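Long-range contacts in cytochrome c2 (Rhodobacter sphaeroides, PDB 1CXC), which carries electrons to the oxidized bacteriochlorophyll in bacterial photophosphorylation and may also have a role in the respiratory chain: residues T17-V22 with T36-Y41; Y41-R46 with L69-E74; V80-K85 with T101-K106. All blocks are in the same frame, centred on the assembly; numbering follows the deposited sequence.

Contact 1: T17-V22 with T36-Y41; sequences TCHVIV and TGPNLY. With HEC (heme c), chain B.
Thr36 meets Cys18 on the proximal side of a class I cytochrome c heme, where the CXXCH motif ends in Cys18, bonded through SG to heme CAC, and His19, whose NE2 binds the iron. Thr36 CG2 lies 3.7 Å from Cys18 SG. Gly37 N donates to Cys18 O, and its CA makes an off-centre CH-pi contact with the His19 ring; a beta carbon would run into His19 CE1. Pro38 turns its carbonyl to the imidazole: His19 ND1 donates to Pro38 O at 2.7 Å, nearly straight (172°), on a lone pair and in the ring plane. This bond helps to fix the rotation of the axial ligand and probably strengthens its donation to iron. Asn39, with CG anti to the backbone N (chi1 178°), extends its amide to the backbone of Val22, ND2 giving to Val22 O and OD1 taking from Val22 N. Leu40 N donates to Val20 O, while Leu40 CD2 sits over one face of the imidazole, 4.0 Å from the His19 ring centroid. Tyr41 packs its CB on Ile21 CG2, and its N closes an Asx turn: Tyr41 N and Val22 N reach Asn39 OD1 from opposite faces of the amide plane.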
loop_
_atom_site.group_PDB
_atom_site.type_symbol
_atom_site.label_atom_id
_atom_site.label_comp_id
_atom_site.label_asym_id
_atom_site.label_seq_id
_atom_site.Cartn_x
_atom_site.Cartn_y
_atom_site.Cartn_z
ATOM N N THR A 17 -3.222 -7.646 -9.216
ATOM C CA THR A 17 -4.399 -8.467 -9.120
ATOM C C THR A 17 -5.473 -7.697 -8.377
ATOM O O THR A 17 -6.677 -7.917 -8.548
ATOM C CB THR A 17 -4.075 -9.683 -8.278
ATOM O OG1 THR A 17 -3.036 -10.335 -8.964
ATOM C CG2 THR A 17 -5.264 -10.598 -8.138
ATOM N N CYS A 18 -5.062 -6.687 -7.586
ATOM C CA CYS A 18 -6.031 -5.947 -6.767
ATOM C C CYS A 18 -5.851 -4.436 -6.780
ATOM O O CYS A 18 -6.776 -3.697 -6.492
ATOM C CB CYS A 18 -5.898 -6.392 -5.302
ATOM S SG CYS A 18 -6.283 -8.128 -5.039
ATOM N N HIS A 19 -4.670 -3.957 -7.108
ATOM C CA HIS A 19 -4.409 -2.530 -7.098
ATOM C C HIS A 19 -4.123 -1.957 -8.480
ATOM O O HIS A 19 -3.403 -2.556 -9.275
ATOM C CB HIS A 19 -3.193 -2.234 -6.221
ATOM C CG HIS A 19 -3.481 -2.434 -4.731
ATOM N ND1 HIS A 19 -4.119 -1.460 -3.958
ATOM C CD2 HIS A 19 -3.061 -3.483 -3.937
ATOM C CE1 HIS A 19 -4.068 -1.958 -2.703
ATOM N NE2 HIS A 19 -3.464 -3.105 -2.644
ATOM N N VAL A 20 -4.130 -0.643 -8.510
ATOM C CA VAL A 20 -3.861 0.100 -9.710
ATOM C C VAL A 20 -3.168 1.408 -9.304
ATOM O O VAL A 20 -3.050 1.652 -8.110
ATOM C CB VAL A 20 -5.248 0.386 -10.281
ATOM C CG1 VAL A 20 -5.497 1.870 -10.355
ATOM C CG2 VAL A 20 -5.487 -0.344 -11.583
ATOM N N ILE A 21 -2.294 1.962 -10.149
ATOM C CA ILE A 21 -1.686 3.267 -9.888
ATOM C C ILE A 21 -2.109 4.188 -11.033
ATOM O O ILE A 21 -1.724 3.948 -12.181
ATOM C CB ILE A 21 -0.131 3.231 -9.806
ATOM C CG1 ILE A 21 0.368 2.285 -8.723
ATOM C CG2 ILE A 21 0.430 4.636 -9.558
ATOM C CD1 ILE A 21 1.899 2.092 -8.773
ATOM N N VAL A 22 -3.179 4.950 -10.822
ATOM C CA VAL A 22 -3.697 5.855 -11.844
ATOM C C VAL A 22 -3.497 7.282 -11.355
ATOM O O VAL A 22 -3.998 7.642 -10.296
ATOM C CB VAL A 22 -5.197 5.568 -12.047
ATOM C CG1 VAL A 22 -5.819 6.615 -12.946
ATOM C CG2 VAL A 22 -5.394 4.173 -12.626
ATOM N N THR A 36 -10.128 -4.149 -6.320
ATOM C CA THR A 36 -10.271 -4.758 -5.013
ATOM C C THR A 36 -9.659 -3.888 -3.925
ATOM O O THR A 36 -10.160 -3.860 -2.806
ATOM C CB THR A 36 -9.633 -6.148 -5.084
ATOM O OG1 THR A 36 -10.511 -6.869 -5.937
ATOM C CG2 THR A 36 -9.548 -6.870 -3.748
ATOM N N GLY A 37 -8.435 -3.431 -4.146
ATOM C CA GLY A 37 -7.767 -2.568 -3.192
ATOM C C GLY A 37 -7.745 -1.137 -3.729
ATOM O O GLY A 37 -8.140 -0.874 -4.870
ATOM N N PRO A 38 -7.308 -0.148 -2.933
ATOM C CA PRO A 38 -7.338 1.262 -3.338
ATOM C C PRO A 38 -6.307 1.617 -4.393
ATOM O O PRO A 38 -5.281 0.956 -4.551
ATOM C CB PRO A 38 -7.012 2.002 -2.057
ATOM C CG PRO A 38 -6.452 0.987 -1.091
ATOM C CD PRO A 38 -7.090 -0.323 -1.499
ATOM N N ASN A 39 -6.493 2.757 -5.041
ATOM C CA ASN A 39 -5.530 3.278 -5.996
ATOM C C ASN A 39 -4.300 3.683 -5.198
ATOM O O ASN A 39 -4.427 4.245 -4.094
ATOM C CB ASN A 39 -6.140 4.507 -6.652
ATOM C CG ASN A 39 -5.275 5.243 -7.664
ATOM O OD1 ASN A 39 -4.112 4.937 -7.909
ATOM N ND2 ASN A 39 -5.856 6.266 -8.272
ATOM N N LEU A 40 -3.124 3.181 -5.577
ATOM C CA LEU A 40 -1.901 3.477 -4.851
ATOM C C LEU A 40 -1.212 4.766 -5.278
ATOM O O LEU A 40 -0.161 5.121 -4.746
ATOM C CB LEU A 40 -0.977 2.248 -4.940
ATOM C CG LEU A 40 -0.803 1.324 -3.712
ATOM C CD1 LEU A 40 -1.920 1.420 -2.699
ATOM C CD2 LEU A 40 -0.516 -0.099 -4.103
ATOM N N TYR A 41 -1.688 5.423 -6.343
ATOM C CA TYR A 41 -1.111 6.700 -6.729
ATOM C C TYR A 41 -1.332 7.689 -5.588
ATOM O O TYR A 41 -2.427 7.793 -5.039
ATOM C CB TYR A 41 -1.787 7.254 -7.978
ATOM C CG TYR A 41 -1.213 8.606 -8.396
ATOM C CD1 TYR A 41 -0.015 8.668 -9.068
ATOM C CD2 TYR A 41 -1.840 9.776 -7.991
ATOM C CE1 TYR A 41 0.577 9.883 -9.312
ATOM C CE2 TYR A 41 -1.246 10.992 -8.229
ATOM C CZ TYR A 41 -0.042 11.029 -8.878
ATOM O OH TYR A 41 0.560 12.246 -9.103
HETATM FE FE HEC B . -2.960 -4.174 -1.009
HETATM C CHA HEC B . -4.543 -1.967 1.008
HETATM C CHB HEC B . -0.118 -2.301 -0.867
HETATM C CHC HEC B . -1.318 -6.512 -2.902
HETATM C CHD HEC B . -5.876 -5.914 -1.433
HETATM N NA HEC B . -2.419 -2.509 -0.092
HETATM C C1A HEC B . -3.210 -1.719 0.728
HETATM C C2A HEC B . -2.454 -0.591 1.245
HETATM C C3A HEC B . -1.200 -0.695 0.744
HETATM C C4A HEC B . -1.201 -1.869 -0.111
HETATM C CMA HEC B . -0.020 0.192 1.114
HETATM C CAA HEC B . -2.974 0.550 2.106
HETATM C CBA HEC B . -3.272 1.768 1.245
HETATM C CGA HEC B . -4.125 2.847 1.892
HETATM O O1A HEC B . -4.971 3.393 1.214
HETATM O O2A HEC B . -4.064 2.989 3.108
HETATM N NB HEC B . -1.127 -4.373 -1.706
HETATM C C1B HEC B . -0.089 -3.456 -1.621
HETATM C C2B HEC B . 1.075 -3.912 -2.362
HETATM C C3B HEC B . 0.783 -5.145 -2.882
HETATM C C4B HEC B . -0.594 -5.411 -2.479
HETATM C CMB HEC B . 2.391 -3.140 -2.515
HETATM C CAB HEC B . 1.671 -6.003 -3.592
HETATM C CBB HEC B . 2.879 -6.571 -2.975
HETATM N NC HEC B . -3.479 -5.863 -1.919
HETATM C C1C HEC B . -2.658 -6.716 -2.652
HETATM C C2C HEC B . -3.427 -7.793 -3.244
HETATM C C3C HEC B . -4.706 -7.627 -2.833
HETATM C C4C HEC B . -4.733 -6.422 -2.026
HETATM C CMC HEC B . -2.931 -8.768 -4.301
HETATM C CAC HEC B . -5.799 -8.423 -3.158
HETATM C CBC HEC B . -5.837 -9.855 -2.898
HETATM N ND HEC B . -4.797 -3.973 -0.375
HETATM C C1D HEC B . -5.904 -4.773 -0.647
HETATM C C2D HEC B . -7.071 -4.320 0.079
HETATM C C3D HEC B . -6.686 -3.256 0.819
HETATM C C4D HEC B . -5.287 -3.026 0.512
HETATM C CMD HEC B . -8.464 -4.945 0.055
HETATM C CAD HEC B . -7.468 -2.640 1.968
HETATM C CBD HEC B . -6.935 -3.117 3.318
HETATM C CGD HEC B . -7.933 -3.007 4.479
HETATM O O1D HEC B . -7.678 -3.591 5.522
HETATM O O2D HEC B . -8.742 -2.094 4.469
#

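Contact 2: Y41-R46 with L69-E74; sequences YGVVGR and LAWDEE. With HEC (heme c), chain B.
Arg46 O is gripped twice from across the contact: Trp71 N donates to it at 3.0 Å, and Ala70 CA meets it in a CA-H...O contact at 3.3 Å. Gly45 N returns a bond to Trp71 O, also 3.0 Å, at the end of a type II turn, Val43 to Arg46, which Gly45 passes with positive phi. One heme propionate, that of O1A and O2A, is held from both segments: Arg46 NH1 donates to O1A at 3.1 Å, bent (136°), and Trp71 NE1 donates to O2A, also at 3.1 Å. Bends at the second and third torsions of Arg46 bring its guanidinium edge-on to O1A, and its NH2 is hydrogen-bonded to Asn39 O. With CG anti to its carbonyl carbon (chi1 -66°), Trp71 turns its indole in toward the heme, where methyl CMA lies over the centre of one face, Leu69 CD2 over the opposite face nearer the rim. Beside the ring, Val43 CG1 comes to 4.0 Å from Trp71 CD1. A phenylalanine in place of Trp71 would probably leave propionate oxygen O2A without its N-H partner and the carboxylate freer to turn. Asp72 follows as N-cap of helix 73-81, so Trp71 stands just ahead of a helix start. One cationic and one neutral donor, on buried residues, thus share a carboxylate, an arrangement likely to stabilise its negative charge and influence the heme potential.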
loop_
_atom_site.group_PDB
_atom_site.type_symbol
_atom_site.label_atom_id
_atom_site.label_comp_id
_atom_site.label_asym_id
_atom_site.label_seq_id
_atom_site.Cartn_x
_atom_site.Cartn_y
_atom_site.Cartn_z
ATOM N N TYR A 41 -1.688 5.423 -6.343
ATOM C CA TYR A 41 -1.111 6.700 -6.729
ATOM C C TYR A 41 -1.332 7.689 -5.588
ATOM O O TYR A 41 -2.427 7.793 -5.039
ATOM C CB TYR A 41 -1.787 7.254 -7.978
ATOM C CG TYR A 41 -1.213 8.606 -8.396
ATOM C CD1 TYR A 41 -0.015 8.668 -9.068
ATOM C CD2 TYR A 41 -1.840 9.776 -7.991
ATOM C CE1 TYR A 41 0.577 9.883 -9.312
ATOM C CE2 TYR A 41 -1.246 10.992 -8.229
ATOM C CZ TYR A 41 -0.042 11.029 -8.878
ATOM O OH TYR A 41 0.560 12.246 -9.103
ATOM N N GLY A 42 -0.251 8.312 -5.107
ATOM C CA GLY A 42 -0.344 9.251 -3.989
ATOM C C GLY A 42 -0.255 8.562 -2.624
ATOM O O GLY A 42 -0.610 9.174 -1.617
ATOM N N VAL A 43 0.090 7.265 -2.534
ATOM C CA VAL A 43 0.164 6.622 -1.219
ATOM C C VAL A 43 1.263 7.223 -0.377
ATOM O O VAL A 43 1.307 6.894 0.796
ATOM C CB VAL A 43 0.565 5.134 -1.117
ATOM C CG1 VAL A 43 -0.521 4.282 -0.489
ATOM C CG2 VAL A 43 1.205 4.621 -2.376
ATOM N N VAL A 44 2.392 7.536 -1.003
ATOM C CA VAL A 44 3.527 8.058 -0.257
ATOM C C VAL A 44 3.158 9.209 0.658
ATOM O O VAL A 44 2.728 10.260 0.205
ATOM C CB VAL A 44 4.654 8.457 -1.224
ATOM C CG1 VAL A 44 5.827 9.021 -0.434
ATOM C CG2 VAL A 44 5.129 7.240 -2.015
ATOM N N GLY A 45 3.227 8.984 1.979
ATOM C CA GLY A 45 2.867 10.024 2.920
ATOM C C GLY A 45 1.368 10.160 3.115
ATOM O O GLY A 45 0.914 10.900 3.978
ATOM N N ARG A 46 0.568 9.223 2.623
ATOM C CA ARG A 46 -0.861 9.325 2.799
ATOM C C ARG A 46 -1.319 8.656 4.090
ATOM O O ARG A 46 -0.859 7.575 4.479
ATOM C CB ARG A 46 -1.524 8.647 1.592
ATOM C CG ARG A 46 -3.036 8.800 1.414
ATOM C CD ARG A 46 -3.597 7.509 0.790
ATOM N NE ARG A 46 -3.601 7.567 -0.641
ATOM C CZ ARG A 46 -3.534 6.487 -1.430
ATOM N NH1 ARG A 46 -4.050 5.299 -1.115
ATOM N NH2 ARG A 46 -3.516 6.775 -2.702
ATOM N N LEU A 69 -1.345 6.865 11.439
ATOM C CA LEU A 69 -0.431 6.173 10.533
ATOM C C LEU A 69 -0.442 6.712 9.105
ATOM O O LEU A 69 -1.502 6.989 8.550
ATOM C CB LEU A 69 -0.765 4.698 10.464
ATOM C CG LEU A 69 -0.157 3.929 9.281
ATOM C CD1 LEU A 69 1.352 3.870 9.420
ATOM C CD2 LEU A 69 -0.752 2.528 9.172
ATOM N N ALA A 70 0.685 7.234 8.650
ATOM C CA ALA A 70 0.822 7.734 7.286
ATOM C C ALA A 70 1.885 6.837 6.644
ATOM O O ALA A 70 2.919 6.560 7.239
ATOM C CB ALA A 70 1.322 9.161 7.343
ATOM N N TRP A 71 1.755 6.449 5.382
ATOM C CA TRP A 71 2.701 5.488 4.838
ATOM C C TRP A 71 4.120 5.937 4.567
ATOM O O TRP A 71 4.346 6.995 3.955
ATOM C CB TRP A 71 2.106 4.883 3.559
ATOM C CG TRP A 71 0.867 4.048 3.854
ATOM C CD1 TRP A 71 -0.374 4.492 3.483
ATOM C CD2 TRP A 71 0.834 2.868 4.551
ATOM N NE1 TRP A 71 -1.189 3.580 3.958
ATOM C CE2 TRP A 71 -0.526 2.599 4.580
ATOM C CE3 TRP A 71 1.745 2.027 5.188
ATOM C CZ2 TRP A 71 -1.016 1.488 5.216
ATOM C CZ3 TRP A 71 1.258 0.907 5.841
ATOM C CH2 TRP A 71 -0.109 0.641 5.843
ATOM N N ASP A 72 5.085 5.336 5.274
ATOM C CA ASP A 72 6.473 5.600 4.981
ATOM C C ASP A 72 7.109 4.244 4.667
ATOM O O ASP A 72 6.452 3.212 4.839
ATOM C CB ASP A 72 7.225 6.308 6.101
ATOM C CG ASP A 72 6.961 5.759 7.480
ATOM O OD1 ASP A 72 6.616 4.588 7.573
ATOM O OD2 ASP A 72 7.514 6.337 8.417
ATOM N N GLU A 73 8.409 4.177 4.397
ATOM C CA GLU A 73 9.008 2.911 4.047
ATOM C C GLU A 73 9.023 1.908 5.166
ATOM O O GLU A 73 8.656 0.751 4.988
ATOM C CB GLU A 73 10.425 3.120 3.575
ATOM C CG GLU A 73 11.055 1.824 3.068
ATOM C CD GLU A 73 12.318 2.015 2.246
ATOM O OE1 GLU A 73 12.863 3.114 2.230
ATOM O OE2 GLU A 73 12.895 1.006 1.834
ATOM N N GLU A 74 9.295 2.306 6.395
ATOM C CA GLU A 74 9.340 1.278 7.418
ATOM C C GLU A 74 8.002 0.652 7.710
ATOM O O GLU A 74 7.939 -0.566 7.890
ATOM C CB GLU A 74 9.876 1.823 8.740
HETATM FE FE HEC B . -2.960 -4.174 -1.009
HETATM C CHA HEC B . -4.543 -1.967 1.008
HETATM C CHB HEC B . -0.118 -2.301 -0.867
HETATM C CHC HEC B . -1.318 -6.512 -2.902
HETATM C CHD HEC B . -5.876 -5.914 -1.433
HETATM N NA HEC B . -2.419 -2.509 -0.092
HETATM C C1A HEC B . -3.210 -1.719 0.728
HETATM C C2A HEC B . -2.454 -0.591 1.245
HETATM C C3A HEC B . -1.200 -0.695 0.744
HETATM C C4A HEC B . -1.201 -1.869 -0.111
HETATM C CMA HEC B . -0.020 0.192 1.114
HETATM C CAA HEC B . -2.974 0.550 2.106
HETATM C CBA HEC B . -3.272 1.768 1.245
HETATM C CGA HEC B . -4.125 2.847 1.892
HETATM O O1A HEC B . -4.971 3.393 1.214
HETATM O O2A HEC B . -4.064 2.989 3.108
HETATM N NB HEC B . -1.127 -4.373 -1.706
HETATM C C1B HEC B . -0.089 -3.456 -1.621
HETATM C C2B HEC B . 1.075 -3.912 -2.362
HETATM C C3B HEC B . 0.783 -5.145 -2.882
HETATM C C4B HEC B . -0.594 -5.411 -2.479
HETATM C CMB HEC B . 2.391 -3.140 -2.515
HETATM C CAB HEC B . 1.671 -6.003 -3.592
HETATM C CBB HEC B . 2.879 -6.571 -2.975
HETATM N NC HEC B . -3.479 -5.863 -1.919
HETATM C C1C HEC B . -2.658 -6.716 -2.652
HETATM C C2C HEC B . -3.427 -7.793 -3.244
HETATM C C3C HEC B . -4.706 -7.627 -2.833
HETATM C C4C HEC B . -4.733 -6.422 -2.026
HETATM C CMC HEC B . -2.931 -8.768 -4.301
HETATM C CAC HEC B . -5.799 -8.423 -3.158
HETATM C CBC HEC B . -5.837 -9.855 -2.898
HETATM N ND HEC B . -4.797 -3.973 -0.375
HETATM C C1D HEC B . -5.904 -4.773 -0.647
HETATM C C2D HEC B . -7.071 -4.320 0.079
HETATM C C3D HEC B . -6.686 -3.256 0.819
HETATM C C4D HEC B . -5.287 -3.026 0.512
HETATM C CMD HEC B . -8.464 -4.945 0.055
HETATM C CAD HEC B . -7.468 -2.640 1.968
HETATM C CBD HEC B . -6.935 -3.117 3.318
HETATM C CGD HEC B . -7.933 -3.007 4.479
HETATM O O1D HEC B . -7.678 -3.591 5.522
HETATM O O2D HEC B . -8.742 -2.094 4.469
#

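Contact 3: V80-K85 with T101-K106; sequences VQDPTK and TFKLKK. With HEC (heme c), chain B.
Leu104 N donates to Val80 O at 2.9 Å in an almost perfectly straight bond (179°), joining the loop after Met100 to the last turn of helix 73-81. The CA atoms of the two segments come nearest at Gln81 and Leu104, where Gln81 CA makes a CA-H...O contact with Leu104 O. Past Gln81 the helix is interrupted at Asp82, the N-cap of helix 83-91, whose OD1 accepts from Lys85 N. Side by side and pointing the same way, Val80 and Leu104 bring CG2 and CD2 to 3.9 Å. Leu104, with CG anti to the backbone N (chi1 -168°), also sets CD1 at 3.8 Å from heme CBB. Phe102 reaches the same heme carbon, its CE2 lying 3.5 Å from CBB. Pro83 packs CG against Phe102 O at 3.5 Å and also touches Met100, an axial ligand of the iron. Lys103 runs out fully extended past Gln81 O, its methylenes against that carbonyl and Pro83 CD, until NZ meets Asp82 OD2 at 3.4 Å in a weak salt bridge. The chemistry is thus graded: apolar carbons line the heme edge, one straight backbone bond ties the segments together, and the charged pair lies outside. At that length the ion pair is likely to add little hold, and Phe102 O, buried with no polar partner, probably carries some cost.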
loop_
_atom_site.group_PDB
_atom_site.type_symbol
_atom_site.label_atom_id
_atom_site.label_comp_id
_atom_site.label_asym_id
_atom_site.label_seq_id
_atom_site.Cartn_x
_atom_site.Cartn_y
_atom_site.Cartn_z
ATOM N N VAL A 80 3.037 -4.855 4.168
ATOM C CA VAL A 80 2.867 -5.776 3.039
ATOM C C VAL A 80 3.305 -7.192 3.366
ATOM O O VAL A 80 2.871 -8.119 2.691
ATOM C CB VAL A 80 3.600 -5.293 1.766
ATOM C CG1 VAL A 80 3.084 -3.925 1.358
ATOM C CG2 VAL A 80 5.115 -5.289 1.943
ATOM N N GLN A 81 4.234 -7.401 4.311
ATOM C CA GLN A 81 4.649 -8.746 4.648
ATOM C C GLN A 81 3.603 -9.521 5.432
ATOM O O GLN A 81 3.583 -10.740 5.425
ATOM C CB GLN A 81 5.953 -8.702 5.404
ATOM C CG GLN A 81 7.086 -8.279 4.484
ATOM C CD GLN A 81 8.435 -8.315 5.184
ATOM O OE1 GLN A 81 8.978 -9.387 5.433
ATOM N NE2 GLN A 81 8.991 -7.160 5.575
ATOM N N ASP A 82 2.774 -8.849 6.209
ATOM C CA ASP A 82 1.697 -9.516 6.933
ATOM C C ASP A 82 0.723 -8.448 7.390
ATOM O O ASP A 82 0.897 -7.837 8.445
ATOM C CB ASP A 82 2.199 -10.286 8.150
ATOM C CG ASP A 82 1.163 -11.259 8.721
ATOM O OD1 ASP A 82 -0.028 -10.914 8.774
ATOM O OD2 ASP A 82 1.577 -12.262 9.306
ATOM N N PRO A 83 -0.304 -8.175 6.600
ATOM C CA PRO A 83 -1.162 -7.044 6.862
ATOM C C PRO A 83 -1.991 -7.148 8.128
ATOM O O PRO A 83 -2.048 -6.183 8.878
ATOM C CB PRO A 83 -2.045 -6.949 5.636
ATOM C CG PRO A 83 -1.353 -7.719 4.531
ATOM C CD PRO A 83 -0.365 -8.636 5.205
ATOM N N THR A 84 -2.371 -8.344 8.548
ATOM C CA THR A 84 -3.191 -8.450 9.727
ATOM C C THR A 84 -2.365 -8.363 10.986
ATOM O O THR A 84 -2.725 -7.653 11.915
ATOM C CB THR A 84 -3.995 -9.743 9.680
ATOM O OG1 THR A 84 -5.014 -9.490 8.740
ATOM C CG2 THR A 84 -4.640 -10.057 11.007
ATOM N N LYS A 85 -1.146 -8.868 10.952
ATOM C CA LYS A 85 -0.317 -8.781 12.125
ATOM C C LYS A 85 0.061 -7.328 12.317
ATOM O O LYS A 85 0.207 -6.844 13.447
ATOM C CB LYS A 85 0.936 -9.622 11.922
ATOM C CG LYS A 85 1.900 -9.614 13.107
ATOM C CD LYS A 85 3.032 -10.610 12.885
ATOM C CE LYS A 85 4.384 -9.941 13.069
ATOM N N THR A 101 -5.658 -9.800 1.706
ATOM C CA THR A 101 -5.256 -11.158 2.016
ATOM C C THR A 101 -4.008 -11.638 1.291
ATOM O O THR A 101 -3.480 -12.679 1.674
ATOM C CB THR A 101 -6.410 -12.120 1.750
ATOM O OG1 THR A 101 -6.732 -11.953 0.392
ATOM C CG2 THR A 101 -7.625 -11.793 2.596
ATOM N N PHE A 102 -3.220 -10.704 0.789
ATOM C CA PHE A 102 -1.988 -11.080 0.117
ATOM C C PHE A 102 -0.795 -10.749 0.991
ATOM O O PHE A 102 -0.899 -9.835 1.787
ATOM C CB PHE A 102 -1.839 -10.307 -1.196
ATOM C CG PHE A 102 -0.493 -10.488 -1.904
ATOM C CD1 PHE A 102 -0.317 -11.532 -2.796
ATOM C CD2 PHE A 102 0.550 -9.606 -1.684
ATOM C CE1 PHE A 102 0.884 -11.688 -3.473
ATOM C CE2 PHE A 102 1.746 -9.770 -2.352
ATOM C CZ PHE A 102 1.913 -10.802 -3.253
ATOM N N LYS A 103 0.149 -11.678 1.148
ATOM C CA LYS A 103 1.350 -11.405 1.911
ATOM C C LYS A 103 2.561 -11.482 0.981
ATOM O O LYS A 103 2.821 -12.538 0.385
ATOM C CB LYS A 103 1.573 -12.445 3.000
ATOM C CG LYS A 103 0.542 -12.408 4.107
ATOM C CD LYS A 103 0.884 -13.485 5.116
ATOM C CE LYS A 103 -0.138 -13.506 6.233
ATOM N NZ LYS A 103 0.210 -14.525 7.207
ATOM N N LEU A 104 3.411 -10.446 0.981
ATOM C CA LEU A 104 4.613 -10.432 0.164
ATOM C C LEU A 104 5.668 -11.177 0.948
ATOM O O LEU A 104 6.077 -10.702 1.997
ATOM C CB LEU A 104 5.056 -8.993 -0.051
ATOM C CG LEU A 104 6.122 -8.731 -1.100
ATOM C CD1 LEU A 104 5.621 -9.194 -2.452
ATOM C CD2 LEU A 104 6.481 -7.255 -1.150
ATOM N N LYS A 105 6.229 -12.281 0.435
ATOM C CA LYS A 105 7.186 -13.038 1.247
ATOM C C LYS A 105 8.581 -12.482 1.282
ATOM O O LYS A 105 9.251 -12.651 2.282
ATOM C CB LYS A 105 7.327 -14.506 0.834
ATOM C CG LYS A 105 6.239 -15.038 -0.089
ATOM C CD LYS A 105 4.946 -15.281 0.679
ATOM N N LYS A 106 8.989 -11.678 0.311
ATOM C CA LYS A 106 10.346 -11.185 0.326
ATOM C C LYS A 106 10.477 -9.724 0.750
ATOM O O LYS A 106 9.980 -8.825 0.085
ATOM C CB LYS A 106 10.960 -11.360 -1.054
ATOM C CG LYS A 106 11.852 -12.586 -1.163
ATOM C CD LYS A 106 11.999 -13.036 -2.614
HETATM FE FE HEC B . -2.960 -4.174 -1.009
HETATM C CHA HEC B . -4.543 -1.967 1.008
HETATM C CHB HEC B . -0.118 -2.301 -0.867
HETATM C CHC HEC B . -1.318 -6.512 -2.902
HETATM C CHD HEC B . -5.876 -5.914 -1.433
HETATM N NA HEC B . -2.419 -2.509 -0.092
HETATM C C1A HEC B . -3.210 -1.719 0.728
HETATM C C2A HEC B . -2.454 -0.591 1.245
HETATM C C3A HEC B . -1.200 -0.695 0.744
HETATM C C4A HEC B . -1.201 -1.869 -0.111
HETATM C CMA HEC B . -0.020 0.192 1.114
HETATM C CAA HEC B . -2.974 0.550 2.106
HETATM C CBA HEC B . -3.272 1.768 1.245
HETATM C CGA HEC B . -4.125 2.847 1.892
HETATM O O1A HEC B . -4.971 3.393 1.214
HETATM O O2A HEC B . -4.064 2.989 3.108
HETATM N NB HEC B . -1.127 -4.373 -1.706
HETATM C C1B HEC B . -0.089 -3.456 -1.621
HETATM C C2B HEC B . 1.075 -3.912 -2.362
HETATM C C3B HEC B . 0.783 -5.145 -2.882
HETATM C C4B HEC B . -0.594 -5.411 -2.479
HETATM C CMB HEC B . 2.391 -3.140 -2.515
HETATM C CAB HEC B . 1.671 -6.003 -3.592
HETATM C CBB HEC B . 2.879 -6.571 -2.975
HETATM N NC HEC B . -3.479 -5.863 -1.919
HETATM C C1C HEC B . -2.658 -6.716 -2.652
HETATM C C2C HEC B . -3.427 -7.793 -3.244
HETATM C C3C HEC B . -4.706 -7.627 -2.833
HETATM C C4C HEC B . -4.733 -6.422 -2.026
HETATM C CMC HEC B . -2.931 -8.768 -4.301
HETATM C CAC HEC B . -5.799 -8.423 -3.158
HETATM C CBC HEC B . -5.837 -9.855 -2.898
HETATM N ND HEC B . -4.797 -3.973 -0.375
HETATM C C1D HEC B . -5.904 -4.773 -0.647
HETATM C C2D HEC B . -7.071 -4.320 0.079
HETATM C C3D HEC B . -6.686 -3.256 0.819
HETATM C C4D HEC B . -5.287 -3.026 0.512
HETATM C CMD HEC B . -8.464 -4.945 0.055
HETATM C CAD HEC B . -7.468 -2.640 1.968
HETATM C CBD HEC B . -6.935 -3.117 3.318
HETATM C CGD HEC B . -7.933 -3.007 4.479
HETATM O O1D HEC B . -7.678 -3.591 5.522
HETATM O O2D HEC B . -8.742 -2.094 4.469
#

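All three contacts border the heme, from different sides. Contact 1 joins loop segments and the short strand 21-22 on the histidine side of the iron; contact 3 belongs to the methionine side. Contact 2 lies at a propionate and shares Tyr41 with contact 1, where Asn39 O and Arg46 NH2 join the two directly. Contacts 2 and 3 use the beginning and the end of helix 73-81 and lie on opposite sides of the chain's centre. All are partly buried, contacts 1 and 2 nearer the centre than contact 3. Hydrogen bonding dominates the first, a charged propionate met by an arginine and an indole the second, and apolar packing edged by a surface ion pair the third.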